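Local coordinates for protein putative acetyltransferase (Nocardia farcinica, PDB 3D9W) that probably transfers acetyl groups from acetyl-coenzyme A to arylamines, at residues 14-19 with 68-73; 60-65 with 205-210; 104-107 with 113-116; 118-123 with 201-206. All blocks are in the same frame, centred on the assembly; numbering follows the deposited sequence.

Interaction 1: 14-19 with 68-73; sequences AELDLD and TLQDKL
The carboxamide of Gln70 is the flat group of this contact: the backbone of 14-19 bonds both its polar ends, and a leucine side chain lies over one face. At the edge, NE2 donates to Glu15 O at 2.8 Å, with that oxygen practically in the amide plane. Over one face lies a methyl of Leu16, whose CD1 is 4.0 Å from Gln70 CD. The second bond, from Asp17 N to Gln70 OE1 at 3.0 Å, is the straighter at its hydrogen (154° against 139°), but Asp17 N stands above the plane of the Gln70 carbonyl, not on a lone pair. Gln70 leaves its helix with CG beside the backbone N (chi1 -69°) and runs extended beyond it, which carries the amide to the neighbouring backbone. Glutamine suits the place because one buried amide serves a carbonyl and an N-H two residues apart, and the two bonds together fix its rotation. While its backbone N serves Gln70, the side chain of Asp17 acts as the N-cap of helix 18-25, OD1 accepting from Ala20 N. The bridge thus ties the start of helix 18-25 to helix 66-73, where Leu73 O also receives Arg24 NE, while Leu16 packs against Leu88, Ala91 and Ala92 of helix 82-95.

Interaction 2: 60-65 with 205-210; sequences RPVRLD and VGNHFV
With CG anti to the backbone N (chi1 -173°), the carboxamide of Asn207 projects from helix 200-212 toward the loop 60-65, and the turn about its second torsion presents ND2 to Val62 O. Leu64 answers from the loop: its CG lies beside its own backbone N, which sends the isobutyl group to meet Asn207 from the opposite direction. Its branch lies over one face of the amide, with Leu64 CG 3.5 Å from Asn207 ND2 and Leu64 CD1 close to Asn207 CB. Val62 comes in near the rim of the same amide, its CG1 4.1 Å from Asn207 OD1. The hydrogen bond from Asn207 ND2 to Val62 O is 2.9 Å long but bent, with an N-H...O angle of 130°. Val62 O lies in the amide plane of Asn207, whereas the nitrogen stands 39° above the plane of the Val62 carbonyl. Asparagine suits this buried helix position because it can pin a loop that has no regular strand of its own, and the branched leucine and valine supply an apolar setting. At the other end of the amide, OD1 is hydrogen-bonded to Tyr81 OH. Donor and acceptor ends therefore have separate partners, which is consistent with the amide being placed this way round and means that its burial leaves neither end without a hydrogen bond.

Interaction 3: 104-107 with 113-116; sequences TGRV and GLRP
The closer part of this contact is the meeting of Arg106 with the backbone of Arg115 and Pro116, and of the Arg115 side chain with Val107 O. From the strand, Arg106 stretches out from CG to NE along the opposing chain, so that its methylenes pass Arg115 O (CD to O 3.4 Å) before NH1 bonds the same oxygen at 3.2 Å. That hydrogen bond is fairly straight, 152° at the hydrogen, and NH1 lies in the carbonyl plane, although the oxygen is somewhat tilted from the guanidinium plane. Further back, Arg106 CA makes a CA-H...O contact with Pro116 O at 3.6 Å. Arginine suits the position because its aliphatic length can pack while its tip reaches a carbonyl of the returning chain. Arg115 bends at its second and third torsions and curls closely past Val107 O, its CB 3.3 Å from that oxygen. Its NE comes within 3.2 Å of Val107 O but at too poor an angle to count as a hydrogen bond, and its NH2 instead bonds Thr108 O.

The outer side is looser and nearer solvent. Leu114, an exposed residue, lays its CG over one face of the Arg106 guanidinium, offset toward the rim, and brings CD1 to 3.6 Å from Arg106 CD.

These residues close the connection between the antiparallel strands 99-107 and 117-125. Gly105 continues the pairing with His119, Arg106 pairs on its other flank with Thr192 of strand 188-193, and Thr104 and Pro116 reach Phe203 and Phe209 of helix 200-212.

Interaction 4: 118-123 with 201-206; sequences THALLR and IDFEVG
Ala120 and Phe203 form the centre of this contact: the alanine methyl sits over the ring face, with CB 4.1 Å from the ring centroid and 26° off the normal, a CH-pi arrangement. The ring's far end does the touching, Phe203 CZ lying 3.7 Å from Ala120 CB. Near the plane of the ring, at its edge, is Leu121 O, 4.3 Å from Phe203 CZ. At the other end, Gly206 meets Thr118, their CA atoms only 5.0 Å apart; the lack of a side chain on the glycine suits so near an approach of helix to strand. The short segments run roughly antiparallel, at 147° between their directions, with their axes 8.7 Å apart.

Further out, Tyr83 meets the Phe203 ring edge-to-face and Trp11 lies against it at an oblique angle, while Ala120 also touches Ala86 of helix 82-95. Strand alternation points His119 away from the helix; its side chain touches Cys82, and NE2 is hydrogen-bonded to Asp136 OD1, consistent with the Cys-His-Asp triad of this family. A classic beta bulge, Thr118 and His119 both facing Gly105, lies just beside the helix contact. With no hydrogen bond across it, helix and strand are held here by shape: a methyl on a ring face and a glycine beside Thr118.

In the fold
Helix 200-212 joins interactions 2 and 4, whose centres lie 10 Å apart: it faces the loop 60-65 on one side and strand 117-125 on another, and Leu64 CD1 reaches Phe203 O at 3.8 Å. Interaction 3 continues interaction 4 through the sheet, since strands 99-107 and 117-125 are neighbours; the centres of the two interactions lie 12 Å apart, and Gly105 N is 3.0 Å from His119 O. Interaction 1 is the outlier, about 29 Å from interaction 3 between centres, yet it touches interaction 2 where Leu69 packs against Arg63 and Leu64. His119 of interaction 4, beside Cys82 and Asp136, places that contact by the probable catalytic triad.

Interaction 1: 14-19 with 68-73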
loop_
_atom_site.group_PDB
_atom_site.type_symbol
_atom_site.label_atom_id
_atom_site.label_comp_id
_atom_site.label_asym_id
_atom_site.label_seq_id
_atom_site.Cartn_x
_atom_site.Cartn_y
_atom_site.Cartn_z
ATOM N N ALA A 14 -18.347 -7.729 -6.459
ATOM C CA ALA A 14 -18.854 -8.879 -7.193
ATOM C C ALA A 14 -17.760 -9.539 -8.024
ATOM O O ALA A 14 -17.500 -10.732 -7.884
ATOM C CB ALA A 14 -20.001 -8.456 -8.090
ATOM N N GLU A 15 -17.115 -8.755 -8.879
ATOM C CA GLU A 15 -16.063 -9.250 -9.762
ATOM C C GLU A 15 -14.864 -9.891 -9.086
ATOM O O GLU A 15 -13.943 -10.326 -9.770
ATOM C CB GLU A 15 -15.551 -8.117 -10.644
ATOM C CG GLU A 15 -16.640 -7.333 -11.344
ATOM C CD GLU A 15 -16.087 -6.123 -12.055
ATOM O OE1 GLU A 15 -15.325 -6.305 -13.031
ATOM O OE2 GLU A 15 -16.405 -4.991 -11.627
ATOM N N LEU A 16 -14.868 -9.946 -7.757
ATOM C CA LEU A 16 -13.748 -10.522 -6.996
ATOM C C LEU A 16 -13.921 -11.999 -6.678
ATOM O O LEU A 16 -15.005 -12.447 -6.310
ATOM C CB LEU A 16 -13.562 -9.766 -5.674
ATOM C CG LEU A 16 -12.522 -10.295 -4.681
ATOM C CD1 LEU A 16 -11.128 -9.870 -5.107
ATOM C CD2 LEU A 16 -12.825 -9.763 -3.290
ATOM N N ASP A 17 -12.850 -12.766 -6.830
ATOM C CA ASP A 17 -12.916 -14.179 -6.487
ATOM C C ASP A 17 -12.522 -14.174 -5.019
ATOM O O ASP A 17 -11.346 -14.306 -4.680
ATOM C CB ASP A 17 -11.908 -14.996 -7.288
ATOM C CG ASP A 17 -11.989 -16.479 -6.975
ATOM O OD1 ASP A 17 -12.286 -16.840 -5.807
ATOM O OD2 ASP A 17 -11.745 -17.288 -7.897
ATOM N N LEU A 18 -13.511 -14.003 -4.152
ATOM C CA LEU A 18 -13.252 -13.928 -2.729
ATOM C C LEU A 18 -12.379 -15.058 -2.205
ATOM O O LEU A 18 -11.449 -14.834 -1.417
ATOM C CB LEU A 18 -14.564 -13.904 -1.949
ATOM C CG LEU A 18 -14.379 -13.550 -0.467
ATOM C CD1 LEU A 18 -13.906 -12.098 -0.324
ATOM C CD2 LEU A 18 -15.683 -13.756 0.267
ATOM N N ASP A 19 -12.657 -16.273 -2.647
ATOM C CA ASP A 19 -11.901 -17.420 -2.165
ATOM C C ASP A 19 -10.463 -17.487 -2.666
ATOM O O ASP A 19 -9.562 -17.879 -1.932
ATOM C CB ASP A 19 -12.692 -18.680 -2.489
ATOM C CG ASP A 19 -14.112 -18.607 -1.935
ATOM O OD1 ASP A 19 -14.283 -18.751 -0.698
ATOM O OD2 ASP A 19 -15.051 -18.368 -2.738
ATOM N N THR A 68 -7.341 -7.630 -13.961
ATOM C CA THR A 68 -5.891 -7.586 -13.891
ATOM C C THR A 68 -5.374 -7.719 -12.458
ATOM O O THR A 68 -4.501 -8.545 -12.180
ATOM C CB THR A 68 -5.350 -6.287 -14.485
ATOM O OG1 THR A 68 -6.020 -6.015 -15.721
ATOM C CG2 THR A 68 -3.863 -6.423 -14.764
ATOM N N LEU A 69 -5.913 -6.909 -11.550
ATOM C CA LEU A 69 -5.491 -6.944 -10.155
ATOM C C LEU A 69 -5.479 -8.353 -9.575
ATOM O O LEU A 69 -4.644 -8.668 -8.729
ATOM C CB LEU A 69 -6.391 -6.065 -9.288
ATOM C CG LEU A 69 -6.382 -4.550 -9.477
ATOM C CD1 LEU A 69 -7.130 -3.929 -8.295
ATOM C CD2 LEU A 69 -4.957 -4.014 -9.531
ATOM N N GLN A 70 -6.403 -9.199 -10.021
ATOM C CA GLN A 70 -6.462 -10.561 -9.519
ATOM C C GLN A 70 -5.480 -11.495 -10.206
ATOM O O GLN A 70 -4.931 -12.386 -9.570
ATOM C CB GLN A 70 -7.874 -11.121 -9.662
ATOM C CG GLN A 70 -8.878 -10.474 -8.740
ATOM C CD GLN A 70 -10.226 -11.165 -8.774
ATOM O OE1 GLN A 70 -10.358 -12.325 -8.383
ATOM N NE2 GLN A 70 -11.238 -10.453 -9.247
ATOM N N ASP A 71 -5.257 -11.308 -11.500
ATOM C CA ASP A 71 -4.325 -12.185 -12.207
ATOM C C ASP A 71 -2.875 -11.878 -11.827
ATOM O O ASP A 71 -1.999 -12.744 -11.911
ATOM C CB ASP A 71 -4.495 -12.066 -13.738
ATOM C CG ASP A 71 -5.798 -12.712 -14.252
ATOM O OD1 ASP A 71 -6.157 -13.826 -13.793
ATOM O OD2 ASP A 71 -6.456 -12.114 -15.134
ATOM N N LYS A 72 -2.643 -10.642 -11.391
ATOM C CA LYS A 72 -1.320 -10.169 -11.005
ATOM C C LYS A 72 -0.998 -10.403 -9.523
ATOM O O LYS A 72 0.021 -11.014 -9.185
ATOM C CB LYS A 72 -1.225 -8.680 -11.324
ATOM C CG LYS A 72 0.132 -8.052 -11.106
ATOM C CD LYS A 72 0.065 -6.574 -11.443
ATOM C CE LYS A 72 1.416 -5.898 -11.428
ATOM N NZ LYS A 72 1.267 -4.482 -11.850
ATOM N N LEU A 73 -1.883 -9.930 -8.646
ATOM C CA LEU A 73 -1.680 -10.044 -7.202
ATOM C C LEU A 73 -2.143 -11.325 -6.522
ATOM O O LEU A 73 -1.651 -11.657 -5.443
ATOM C CB LEU A 73 -2.333 -8.853 -6.503
ATOM C CG LEU A 73 -1.987 -7.486 -7.084
ATOM C CD1 LEU A 73 -2.462 -6.414 -6.134
ATOM C CD2 LEU A 73 -0.496 -7.377 -7.300
#

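Interaction 2: 60-65 with 205-210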
loop_
_atom_site.group_PDB
_atom_site.type_symbol
_atom_site.label_atom_id
_atom_site.label_comp_id
_atom_site.label_asym_id
_atom_site.label_seq_id
_atom_site.Cartn_x
_atom_site.Cartn_y
_atom_site.Cartn_z
ATOM N N ARG A 60 5.260 -0.186 -19.219
ATOM C CA ARG A 60 3.919 -0.702 -19.389
ATOM C C ARG A 60 2.911 -0.002 -18.473
ATOM O O ARG A 60 3.269 0.627 -17.476
ATOM C CB ARG A 60 3.917 -2.216 -19.157
ATOM C CG ARG A 60 4.897 -2.946 -20.062
ATOM C CD ARG A 60 4.657 -4.443 -20.106
ATOM N NE ARG A 60 5.087 -5.154 -18.903
ATOM C CZ ARG A 60 6.190 -5.894 -18.822
ATOM N NH1 ARG A 60 6.993 -6.019 -19.871
ATOM N NH2 ARG A 60 6.472 -6.535 -17.698
ATOM N N PRO A 61 1.625 -0.087 -18.828
ATOM C CA PRO A 61 0.529 0.520 -18.074
ATOM C C PRO A 61 0.144 -0.268 -16.825
ATOM O O PRO A 61 0.382 -1.473 -16.743
ATOM C CB PRO A 61 -0.600 0.547 -19.095
ATOM C CG PRO A 61 -0.381 -0.742 -19.826
ATOM C CD PRO A 61 1.122 -0.716 -20.063
ATOM N N VAL A 62 -0.455 0.426 -15.862
ATOM C CA VAL A 62 -0.892 -0.191 -14.617
ATOM C C VAL A 62 -2.405 -0.109 -14.598
ATOM O O VAL A 62 -2.954 0.975 -14.458
ATOM C CB VAL A 62 -0.369 0.574 -13.384
ATOM C CG1 VAL A 62 -0.700 -0.205 -12.127
ATOM C CG2 VAL A 62 1.138 0.818 -13.503
ATOM N N ARG A 63 -3.086 -1.239 -14.735
ATOM C CA ARG A 63 -4.541 -1.206 -14.734
ATOM C C ARG A 63 -5.160 -1.549 -13.376
ATOM O O ARG A 63 -4.670 -2.428 -12.658
ATOM C CB ARG A 63 -5.083 -2.120 -15.843
ATOM C CG ARG A 63 -4.752 -1.607 -17.252
ATOM C CD ARG A 63 -5.368 -2.469 -18.351
ATOM N NE ARG A 63 -5.099 -1.933 -19.688
ATOM C CZ ARG A 63 -3.914 -1.973 -20.303
ATOM N NH1 ARG A 63 -2.864 -2.533 -19.713
ATOM N NH2 ARG A 63 -3.775 -1.434 -21.512
ATOM N N LEU A 64 -6.239 -0.842 -13.035
ATOM C CA LEU A 64 -6.910 -1.043 -11.760
ATOM C C LEU A 64 -8.204 -1.853 -11.794
ATOM O O LEU A 64 -8.911 -1.922 -10.786
ATOM C CB LEU A 64 -7.159 0.309 -11.090
ATOM C CG LEU A 64 -5.880 1.120 -10.855
ATOM C CD1 LEU A 64 -6.245 2.497 -10.349
ATOM C CD2 LEU A 64 -4.959 0.397 -9.873
ATOM N N ASP A 65 -8.532 -2.457 -12.932
ATOM C CA ASP A 65 -9.734 -3.281 -12.981
ATOM C C ASP A 65 -9.412 -4.533 -12.192
ATOM O O ASP A 65 -8.271 -4.972 -12.166
ATOM C CB ASP A 65 -10.114 -3.663 -14.415
ATOM C CG ASP A 65 -8.962 -4.279 -15.196
ATOM O OD1 ASP A 65 -8.185 -3.508 -15.813
ATOM O OD2 ASP A 65 -8.837 -5.530 -15.196
ATOM N N VAL A 205 -7.397 8.462 -11.739
ATOM C CA VAL A 205 -6.668 9.685 -12.056
ATOM C C VAL A 205 -5.325 9.609 -11.342
ATOM O O VAL A 205 -4.263 9.732 -11.952
ATOM C CB VAL A 205 -7.425 10.941 -11.550
ATOM C CG1 VAL A 205 -6.579 12.192 -11.756
ATOM C CG2 VAL A 205 -8.751 11.074 -12.279
ATOM N N GLY A 206 -5.398 9.400 -10.033
ATOM C CA GLY A 206 -4.204 9.309 -9.221
ATOM C C GLY A 206 -3.273 8.252 -9.761
ATOM O O GLY A 206 -2.056 8.445 -9.805
ATOM N N ASN A 207 -3.846 7.135 -10.190
ATOM C CA ASN A 207 -3.045 6.053 -10.718
ATOM C C ASN A 207 -2.429 6.382 -12.069
ATOM O O ASN A 207 -1.307 5.963 -12.349
ATOM C CB ASN A 207 -3.864 4.781 -10.840
ATOM C CG ASN A 207 -3.015 3.594 -11.218
ATOM O OD1 ASN A 207 -2.083 3.236 -10.499
ATOM N ND2 ASN A 207 -3.324 2.982 -12.353
ATOM N N HIS A 208 -3.154 7.119 -12.907
ATOM C CA HIS A 208 -2.628 7.487 -14.217
ATOM C C HIS A 208 -1.456 8.453 -14.073
ATOM O O HIS A 208 -0.593 8.525 -14.937
ATOM C CB HIS A 208 -3.694 8.153 -15.080
ATOM C CG HIS A 208 -3.162 8.656 -16.384
ATOM N ND1 HIS A 208 -2.850 7.816 -17.432
ATOM C CD2 HIS A 208 -2.807 9.900 -16.780
ATOM C CE1 HIS A 208 -2.327 8.520 -18.419
ATOM N NE2 HIS A 208 -2.288 9.787 -18.048
ATOM N N PHE A 209 -1.443 9.205 -12.980
ATOM C CA PHE A 209 -0.374 10.155 -12.718
ATOM C C PHE A 209 0.849 9.428 -12.171
ATOM O O PHE A 209 1.936 9.502 -12.739
ATOM C CB PHE A 209 -0.848 11.215 -11.708
ATOM C CG PHE A 209 0.225 12.180 -11.296
ATOM C CD1 PHE A 209 1.088 11.880 -10.241
ATOM C CD2 PHE A 209 0.417 13.364 -12.001
ATOM C CE1 PHE A 209 2.137 12.747 -9.900
ATOM C CE2 PHE A 209 1.460 14.239 -11.672
ATOM C CZ PHE A 209 2.325 13.931 -10.618
ATOM N N VAL A 210 0.664 8.734 -11.057
ATOM C CA VAL A 210 1.743 7.999 -10.415
ATOM C C VAL A 210 2.500 7.088 -11.361
ATOM O O VAL A 210 3.730 6.991 -11.299
ATOM C CB VAL A 210 1.205 7.124 -9.266
ATOM C CG1 VAL A 210 2.195 6.024 -8.944
ATOM C CG2 VAL A 210 0.958 7.975 -8.037
#

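Interaction 3: 104-107 with 113-116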
loop_
_atom_site.group_PDB
_atom_site.type_symbol
_atom_site.label_atom_id
_atom_site.label_comp_id
_atom_site.label_asym_id
_atom_site.label_seq_id
_atom_site.Cartn_x
_atom_site.Cartn_y
_atom_site.Cartn_z
ATOM N N THR A 104 -7.698 9.971 0.197
ATOM C CA THR A 104 -6.422 10.093 -0.483
ATOM C C THR A 104 -5.497 10.927 0.373
ATOM O O THR A 104 -5.893 11.942 0.938
ATOM C CB THR A 104 -6.556 10.776 -1.846
ATOM O OG1 THR A 104 -7.204 9.891 -2.762
ATOM C CG2 THR A 104 -5.190 11.119 -2.388
ATOM N N GLY A 105 -4.252 10.493 0.464
ATOM C CA GLY A 105 -3.299 11.223 1.261
ATOM C C GLY A 105 -2.122 11.697 0.447
ATOM O O GLY A 105 -1.937 11.286 -0.702
ATOM N N ARG A 106 -1.335 12.581 1.054
ATOM C CA ARG A 106 -0.136 13.131 0.436
ATOM C C ARG A 106 1.047 12.598 1.230
ATOM O O ARG A 106 1.198 12.906 2.411
ATOM C CB ARG A 106 -0.117 14.658 0.519
ATOM C CG ARG A 106 -1.309 15.370 -0.049
ATOM C CD ARG A 106 -1.144 16.859 0.183
ATOM N NE ARG A 106 -2.346 17.638 -0.109
ATOM C CZ ARG A 106 -2.815 17.874 -1.327
ATOM N NH1 ARG A 106 -2.195 17.389 -2.393
ATOM N NH2 ARG A 106 -3.895 18.617 -1.477
ATOM N N VAL A 107 1.879 11.788 0.596
ATOM C CA VAL A 107 3.032 11.278 1.296
ATOM C C VAL A 107 4.004 12.433 1.458
ATOM O O VAL A 107 4.132 13.285 0.587
ATOM C CB VAL A 107 3.711 10.157 0.530
ATOM C CG1 VAL A 107 4.850 9.601 1.358
ATOM C CG2 VAL A 107 2.705 9.071 0.210
ATOM N N GLY A 113 7.276 21.032 1.308
ATOM C CA GLY A 113 6.417 21.386 0.194
ATOM C C GLY A 113 5.075 20.676 0.262
ATOM O O GLY A 113 4.615 20.252 1.333
ATOM N N LEU A 114 4.444 20.538 -0.893
ATOM C CA LEU A 114 3.153 19.891 -0.966
ATOM C C LEU A 114 3.213 18.845 -2.073
ATOM O O LEU A 114 3.290 19.183 -3.257
ATOM C CB LEU A 114 2.076 20.935 -1.269
ATOM C CG LEU A 114 0.620 20.525 -1.085
ATOM C CD1 LEU A 114 0.379 20.120 0.351
ATOM C CD2 LEU A 114 -0.268 21.690 -1.458
ATOM N N ARG A 115 3.197 17.574 -1.691
ATOM C CA ARG A 115 3.249 16.512 -2.677
ATOM C C ARG A 115 1.849 16.158 -3.144
ATOM O O ARG A 115 0.860 16.523 -2.521
ATOM C CB ARG A 115 3.939 15.282 -2.093
ATOM C CG ARG A 115 5.373 15.525 -1.627
ATOM C CD ARG A 115 6.204 14.275 -1.878
ATOM N NE ARG A 115 6.958 13.841 -0.701
ATOM C CZ ARG A 115 7.777 12.783 -0.677
ATOM N NH1 ARG A 115 7.960 12.039 -1.768
ATOM N NH2 ARG A 115 8.414 12.460 0.446
ATOM N N PRO A 116 1.748 15.441 -4.258
ATOM C CA PRO A 116 0.456 15.038 -4.811
ATOM C C PRO A 116 -0.367 14.164 -3.875
ATOM O O PRO A 116 0.186 13.395 -3.094
ATOM C CB PRO A 116 0.849 14.270 -6.064
ATOM C CG PRO A 116 2.135 14.876 -6.444
ATOM C CD PRO A 116 2.842 15.021 -5.144
#

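Interaction 4: 118-123 with 201-206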
loop_
_atom_site.group_PDB
_atom_site.type_symbol
_atom_site.label_atom_id
_atom_site.label_comp_id
_atom_site.label_asym_id
_atom_site.label_seq_id
_atom_site.Cartn_x
_atom_site.Cartn_y
_atom_site.Cartn_z
ATOM N N THR A 118 -1.919 11.240 -3.938
ATOM C CA THR A 118 -2.022 10.042 -4.753
ATOM C C THR A 118 -1.797 8.756 -3.971
ATOM O O THR A 118 -1.368 7.742 -4.529
ATOM C CB THR A 118 -1.016 10.114 -5.910
ATOM O OG1 THR A 118 0.315 10.071 -5.391
ATOM C CG2 THR A 118 -1.192 11.413 -6.684
ATOM N N HIS A 119 -2.087 8.795 -2.675
ATOM C CA HIS A 119 -1.913 7.613 -1.842
ATOM C C HIS A 119 -3.246 7.066 -1.316
ATOM O O HIS A 119 -3.828 7.605 -0.373
ATOM C CB HIS A 119 -0.991 7.914 -0.669
ATOM C CG HIS A 119 -0.778 6.734 0.213
ATOM N ND1 HIS A 119 -0.202 5.568 -0.242
ATOM C CD2 HIS A 119 -1.148 6.502 1.493
ATOM C CE1 HIS A 119 -0.230 4.665 0.720
ATOM N NE2 HIS A 119 -0.800 5.206 1.783
ATOM N N ALA A 120 -3.702 5.975 -1.924
ATOM C CA ALA A 120 -4.966 5.354 -1.566
ATOM C C ALA A 120 -5.087 4.941 -0.104
ATOM O O ALA A 120 -4.215 4.263 0.446
ATOM C CB ALA A 120 -5.209 4.156 -2.464
ATOM N N LEU A 121 -6.179 5.358 0.523
ATOM C CA LEU A 121 -6.448 5.024 1.916
ATOM C C LEU A 121 -7.891 4.583 2.009
ATOM O O LEU A 121 -8.723 5.010 1.213
ATOM C CB LEU A 121 -6.221 6.234 2.832
ATOM C CG LEU A 121 -4.770 6.675 3.083
ATOM C CD1 LEU A 121 -4.757 7.967 3.911
ATOM C CD2 LEU A 121 -3.986 5.558 3.795
ATOM N N LEU A 122 -8.189 3.721 2.973
ATOM C CA LEU A 122 -9.547 3.236 3.146
ATOM C C LEU A 122 -10.100 3.509 4.549
ATOM O O LEU A 122 -9.490 3.139 5.554
ATOM C CB LEU A 122 -9.609 1.737 2.843
ATOM C CG LEU A 122 -9.190 1.286 1.442
ATOM C CD1 LEU A 122 -9.164 -0.237 1.348
ATOM C CD2 LEU A 122 -10.157 1.863 0.419
ATOM N N ARG A 123 -11.251 4.180 4.592
ATOM C CA ARG A 123 -11.970 4.506 5.830
ATOM C C ARG A 123 -12.981 3.356 5.948
ATOM O O ARG A 123 -13.887 3.220 5.112
ATOM C CB ARG A 123 -12.685 5.854 5.671
ATOM C CG ARG A 123 -13.587 6.284 6.822
ATOM C CD ARG A 123 -14.535 7.391 6.360
ATOM N NE ARG A 123 -15.533 7.769 7.355
ATOM C CZ ARG A 123 -15.393 8.791 8.201
ATOM N NH1 ARG A 123 -14.292 9.538 8.172
ATOM N NH2 ARG A 123 -16.353 9.075 9.072
ATOM N N ILE A 201 -12.947 6.248 -9.540
ATOM C CA ILE A 201 -12.604 7.178 -10.618
ATOM C C ILE A 201 -11.462 8.087 -10.166
ATOM O O ILE A 201 -10.571 8.424 -10.949
ATOM C CB ILE A 201 -13.794 8.076 -11.016
ATOM C CG1 ILE A 201 -15.118 7.288 -10.946
ATOM C CG2 ILE A 201 -13.573 8.611 -12.426
ATOM C CD1 ILE A 201 -15.389 6.284 -12.105
ATOM N N ASP A 202 -11.496 8.486 -8.897
ATOM C CA ASP A 202 -10.463 9.343 -8.325
ATOM C C ASP A 202 -9.144 8.579 -8.262
ATOM O O ASP A 202 -8.075 9.167 -8.407
ATOM C CB ASP A 202 -10.853 9.778 -6.917
ATOM C CG ASP A 202 -12.251 10.333 -6.854
ATOM O OD1 ASP A 202 -12.544 11.263 -7.635
ATOM O OD2 ASP A 202 -13.053 9.845 -6.024
ATOM N N PHE A 203 -9.224 7.270 -8.031
ATOM C CA PHE A 203 -8.028 6.441 -7.972
ATOM C C PHE A 203 -7.427 6.281 -9.357
ATOM O O PHE A 203 -6.211 6.226 -9.500
ATOM C CB PHE A 203 -8.350 5.062 -7.407
ATOM C CG PHE A 203 -8.497 5.039 -5.917
ATOM C CD1 PHE A 203 -8.508 6.223 -5.184
ATOM C CD2 PHE A 203 -8.629 3.830 -5.238
ATOM C CE1 PHE A 203 -8.653 6.205 -3.793
ATOM C CE2 PHE A 203 -8.774 3.805 -3.848
ATOM C CZ PHE A 203 -8.785 5.000 -3.126
ATOM N N GLU A 204 -8.273 6.215 -10.382
ATOM C CA GLU A 204 -7.759 6.056 -11.734
ATOM C C GLU A 204 -6.940 7.279 -12.139
ATOM O O GLU A 204 -5.918 7.155 -12.808
ATOM C CB GLU A 204 -8.893 5.835 -12.735
ATOM C CG GLU A 204 -8.434 5.038 -13.958
ATOM C CD GLU A 204 -9.220 5.366 -15.230
ATOM O OE1 GLU A 204 -10.471 5.446 -15.165
ATOM O OE2 GLU A 204 -8.584 5.529 -16.301
ATOM N N VAL A 205 -7.397 8.462 -11.739
ATOM C CA VAL A 205 -6.668 9.685 -12.056
ATOM C C VAL A 205 -5.325 9.609 -11.342
ATOM O O VAL A 205 -4.263 9.732 -11.952
ATOM C CB VAL A 205 -7.425 10.941 -11.550
ATOM C CG1 VAL A 205 -6.579 12.192 -11.756
ATOM C CG2 VAL A 205 -8.751 11.074 -12.279
ATOM N N GLY A 206 -5.398 9.400 -10.033
ATOM C CA GLY A 206 -4.204 9.309 -9.221
ATOM C C GLY A 206 -3.273 8.252 -9.761
ATOM O O GLY A 206 -2.056 8.445 -9.805
#